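Local coordinates for protein ribosome biogenesis GTPase A (Thermotoga maritima, PDB 3CNL) that binds GTP, probably hydrolyses it, and is probably required for a late step in assembly of the 50S ribosomal subunit, at residues Ile116-Ala124 against Phe140-Thr151. Numbering follows the deposited sequence.
Sequences INKLKGKRA and FSLENGVKILDT
One face of the Phe140 ring lies against Lys120, whose CB sits 4.0 Å from the ring centroid and only 7° off the normal, a CH-pi contact over the face. Ile116 CG2 approaches obliquely, 3.9 Å from Phe140 CE1, and Leu119 CB touches Phe140 CZ at 3.6 Å. The other flat group, the Arg123 guanidinium, has Ser141 O and Leu142 O over one face. This is helix-on-sheet packing in the P-loop GTPase fold: helix 112-120, which follows the phosphate-binding loop, lies against the edge hairpin of strands 139-141 and 147-154. Phe140 has its CG placed between backbone N and carbonyl carbon (chi1 66°), which lays the ring against the last turn of the helix. Lys120 sends CG away from the backbone N (chi1 -167°), and its CB, CG and CD pass over the aromatic face. A bend at chi3 then carries Lys120 NZ to 4.8 Å from Asp150 OD2, where a weak attraction is possible, though the charged atoms do not touch. Deeper in, Leu119 CD2 meets Ile148 CD1 at 4.1 Å, the two side chains crossing at about a right angle, while Leu90 of helix 87-94 also packs on Leu119. Ile116 CG2 rests 3.6 Å from Asp150 O, and Ile104 of strand 101-106 packs beside Ile116. On the exposed side the poorly ordered Arg123 is joined to the hairpin through water: its NH2 donates to water 1 at 2.8 Å, and that water donates a weak bond of 3.5 Å to Leu142 O.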
loop_
_atom_site.group_PDB
_atom_site.type_symbol
_atom_site.label_atom_id
_atom_site.label_comp_id
_atom_site.label_asym_id
_atom_site.label_seq_id
_atom_site.Cartn_x
_atom_site.Cartn_y
_atom_site.Cartn_z
ATOM N N ILE A 116 13.554 -0.736 1.152
ATOM C CA ILE A 116 14.831 -1.417 0.898
ATOM C C ILE A 116 15.962 -0.424 0.662
ATOM O O ILE A 116 17.061 -0.590 1.207
ATOM C CB ILE A 116 14.715 -2.424 -0.276
ATOM C CG1 ILE A 116 13.785 -3.566 0.122
ATOM C CG2 ILE A 116 16.088 -2.992 -0.675
ATOM C CD1 ILE A 116 13.405 -4.438 -1.021
ATOM N N ASN A 117 15.694 0.610 -0.131
ATOM C CA ASN A 117 16.705 1.620 -0.399
ATOM C C ASN A 117 17.195 2.300 0.876
ATOM O O ASN A 117 18.402 2.480 1.051
ATOM C CB ASN A 117 16.199 2.648 -1.405
ATOM C CG ASN A 117 16.023 2.072 -2.793
ATOM O OD1 ASN A 117 16.398 0.922 -3.071
ATOM N ND2 ASN A 117 15.440 2.873 -3.682
ATOM N N LYS A 118 16.267 2.658 1.765
ATOM C CA LYS A 118 16.600 3.222 3.073
ATOM C C LYS A 118 17.437 2.245 3.903
ATOM O O LYS A 118 18.519 2.594 4.384
ATOM C CB LYS A 118 15.328 3.592 3.837
ATOM C CG LYS A 118 15.555 4.551 5.005
ATOM C CD LYS A 118 14.290 4.722 5.847
ATOM C CE LYS A 118 13.209 5.482 5.115
ATOM N NZ LYS A 118 12.150 5.914 6.054
ATOM N N LEU A 119 16.933 1.021 4.051
ATOM C CA LEU A 119 17.637 -0.057 4.763
ATOM C C LEU A 119 19.053 -0.325 4.225
ATOM O O LEU A 119 20.001 -0.492 5.001
ATOM C CB LEU A 119 16.814 -1.347 4.707
ATOM C CG LEU A 119 15.897 -1.794 5.850
ATOM C CD1 LEU A 119 15.371 -0.648 6.697
ATOM C CD2 LEU A 119 14.762 -2.641 5.305
ATOM N N LYS A 120 19.185 -0.355 2.902
ATOM C CA LYS A 120 20.446 -0.681 2.239
ATOM C C LYS A 120 21.470 0.455 2.340
ATOM O O LYS A 120 22.546 0.284 2.925
ATOM C CB LYS A 120 20.164 -1.037 0.779
ATOM C CG LYS A 120 21.292 -1.687 0.002
ATOM C CD LYS A 120 20.748 -2.505 -1.173
ATOM C CE LYS A 120 19.808 -1.694 -2.061
ATOM N NZ LYS A 120 18.960 -2.563 -2.930
ATOM N N GLY A 121 21.122 1.610 1.775
ATOM C CA GLY A 121 22.036 2.742 1.665
ATOM C C GLY A 121 22.984 2.570 0.491
ATOM O O GLY A 121 22.626 1.955 -0.527
ATOM N N LYS A 122 24.194 3.118 0.630
ATOM C CA LYS A 122 25.243 2.977 -0.393
ATOM C C LYS A 122 25.880 1.579 -0.394
ATOM O O LYS A 122 26.737 1.269 -1.238
ATOM C CB LYS A 122 26.313 4.060 -0.239
ATOM C CG LYS A 122 26.009 5.330 -1.026
ATOM C CD LYS A 122 27.275 6.137 -1.327
ATOM C CE LYS A 122 28.101 5.504 -2.444
ATOM N NZ LYS A 122 29.301 6.324 -2.764
ATOM N N ARG A 123 25.451 0.749 0.557
ATOM C CA ARG A 123 25.845 -0.656 0.626
ATOM C C ARG A 123 25.218 -1.476 -0.511
ATOM O O ARG A 123 24.292 -1.016 -1.196
ATOM C CB ARG A 123 25.451 -1.246 1.989
ATOM C CG ARG A 123 25.940 -2.671 2.220
ATOM C CD ARG A 123 25.201 -3.343 3.363
ATOM N NE ARG A 123 25.680 -2.906 4.676
ATOM C CZ ARG A 123 26.731 -3.421 5.313
ATOM N NH1 ARG A 123 27.446 -4.400 4.762
ATOM N NH2 ARG A 123 27.067 -2.957 6.511
ATOM N N ALA A 124 25.756 -2.682 -0.708
ATOM C CA ALA A 124 25.218 -3.674 -1.644
ATOM C C ALA A 124 25.494 -5.094 -1.140
ATOM O O ALA A 124 25.846 -5.298 0.025
ATOM C CB ALA A 124 25.805 -3.476 -3.052
ATOM N N PHE A 140 21.662 -8.018 1.515
ATOM C CA PHE A 140 22.527 -7.025 2.124
ATOM C C PHE A 140 22.424 -7.231 3.628
ATOM O O PHE A 140 21.442 -7.796 4.116
ATOM C CB PHE A 140 22.209 -5.586 1.689
ATOM C CG PHE A 140 20.857 -5.069 2.132
ATOM C CD1 PHE A 140 19.720 -5.330 1.378
ATOM C CD2 PHE A 140 20.740 -4.262 3.272
ATOM C CE1 PHE A 140 18.469 -4.843 1.776
ATOM C CE2 PHE A 140 19.503 -3.765 3.683
ATOM C CZ PHE A 140 18.364 -4.058 2.930
ATOM N N SER A 141 23.455 -6.824 4.353
ATOM C CA SER A 141 23.497 -7.076 5.784
ATOM C C SER A 141 23.443 -5.751 6.501
ATOM O O SER A 141 24.014 -4.766 6.023
ATOM C CB SER A 141 24.781 -7.816 6.153
ATOM O OG SER A 141 24.904 -9.014 5.402
ATOM N N LEU A 142 22.751 -5.703 7.635
ATOM C CA LEU A 142 22.843 -4.532 8.501
ATOM C C LEU A 142 24.202 -4.571 9.213
ATOM O O LEU A 142 24.967 -5.516 9.016
ATOM C CB LEU A 142 21.675 -4.475 9.495
ATOM C CG LEU A 142 20.250 -4.439 8.908
ATOM C CD1 LEU A 142 19.190 -4.413 10.017
ATOM C CD2 LEU A 142 20.032 -3.270 7.938
ATOM N N GLU A 143 24.494 -3.539 10.010
ATOM C CA GLU A 143 25.721 -3.460 10.807
ATOM C C GLU A 143 25.853 -4.602 11.808
ATOM O O GLU A 143 26.929 -5.164 11.948
ATOM C CB GLU A 143 25.790 -2.127 11.561
ATOM C CG GLU A 143 26.011 -0.889 10.678
ATOM C CD GLU A 143 25.962 0.406 11.474
ATOM O OE1 GLU A 143 26.679 0.506 12.505
ATOM O OE2 GLU A 143 25.204 1.324 11.069
ATOM N N ASN A 144 24.756 -4.937 12.494
ATOM C CA ASN A 144 24.720 -6.047 13.457
ATOM C C ASN A 144 24.622 -7.465 12.868
ATOM O O ASN A 144 24.420 -8.440 13.600
ATOM C CB ASN A 144 23.578 -5.833 14.456
ATOM C CG ASN A 144 22.175 -5.991 13.832
ATOM O OD1 ASN A 144 21.179 -5.958 14.557
ATOM N ND2 ASN A 144 22.094 -6.162 12.510
ATOM N N GLY A 145 24.736 -7.585 11.553
ATOM C CA GLY A 145 24.677 -8.896 10.904
ATOM C C GLY A 145 23.359 -9.343 10.287
ATOM O O GLY A 145 23.356 -10.262 9.449
ATOM N N VAL A 146 22.235 -8.744 10.682
ATOM C CA VAL A 146 20.957 -9.190 10.087
ATOM C C VAL A 146 20.912 -9.065 8.556
ATOM O O VAL A 146 21.395 -8.076 7.984
ATOM C CB VAL A 146 19.626 -8.718 10.815
ATOM C CG1 VAL A 146 19.859 -7.936 12.078
ATOM C CG2 VAL A 146 18.611 -8.065 9.837
ATOM N N LYS A 147 20.393 -10.102 7.903
ATOM C CA LYS A 147 20.384 -10.165 6.447
ATOM C C LYS A 147 19.012 -9.778 5.894
ATOM O O LYS A 147 17.992 -10.281 6.368
ATOM C CB LYS A 147 20.731 -11.584 5.991
ATOM C CG LYS A 147 22.216 -11.883 5.976
ATOM C CD LYS A 147 22.466 -13.292 5.516
ATOM C CE LYS A 147 23.946 -13.596 5.493
ATOM N NZ LYS A 147 24.515 -13.573 6.874
ATOM N N ILE A 148 18.994 -8.881 4.905
ATOM C CA ILE A 148 17.742 -8.526 4.206
ATOM C C ILE A 148 17.851 -8.758 2.685
ATOM O O ILE A 148 18.798 -8.277 2.065
ATOM C CB ILE A 148 17.276 -7.077 4.578
ATOM C CG1 ILE A 148 17.162 -6.955 6.112
ATOM C CG2 ILE A 148 15.903 -6.748 3.924
ATOM C CD1 ILE A 148 17.250 -5.541 6.664
ATOM N N LEU A 149 16.926 -9.540 2.106
ATOM C CA LEU A 149 16.851 -9.726 0.642
ATOM C C LEU A 149 16.692 -8.393 -0.068
ATOM O O LEU A 149 15.834 -7.598 0.306
ATOM C CB LEU A 149 15.695 -10.650 0.252
ATOM C CG LEU A 149 15.867 -12.142 0.538
ATOM C CD1 LEU A 149 14.584 -12.900 0.307
ATOM C CD2 LEU A 149 16.988 -12.734 -0.320
ATOM N N ASP A 150 17.506 -8.150 -1.094
ATOM C CA ASP A 150 17.525 -6.834 -1.721
ATOM C C ASP A 150 16.380 -6.608 -2.718
ATOM O O ASP A 150 16.273 -5.518 -3.294
ATOM C CB ASP A 150 18.899 -6.514 -2.361
ATOM C CG ASP A 150 19.192 -7.349 -3.593
ATOM O OD1 ASP A 150 18.470 -8.337 -3.883
ATOM O OD2 ASP A 150 20.178 -7.031 -4.285
ATOM N N THR A 151 15.558 -7.638 -2.933
ATOM C CA THR A 151 14.358 -7.521 -3.773
ATOM C C THR A 151 13.092 -7.935 -3.021
ATOM O O THR A 151 13.063 -8.988 -2.367
ATOM C CB THR A 151 14.469 -8.307 -5.115
ATOM O OG1 THR A 151 14.234 -9.708 -4.902
ATOM C CG2 THR A 151 15.827 -8.131 -5.724
HETATM O O HOH W 1 28.218 -5.067 7.870
#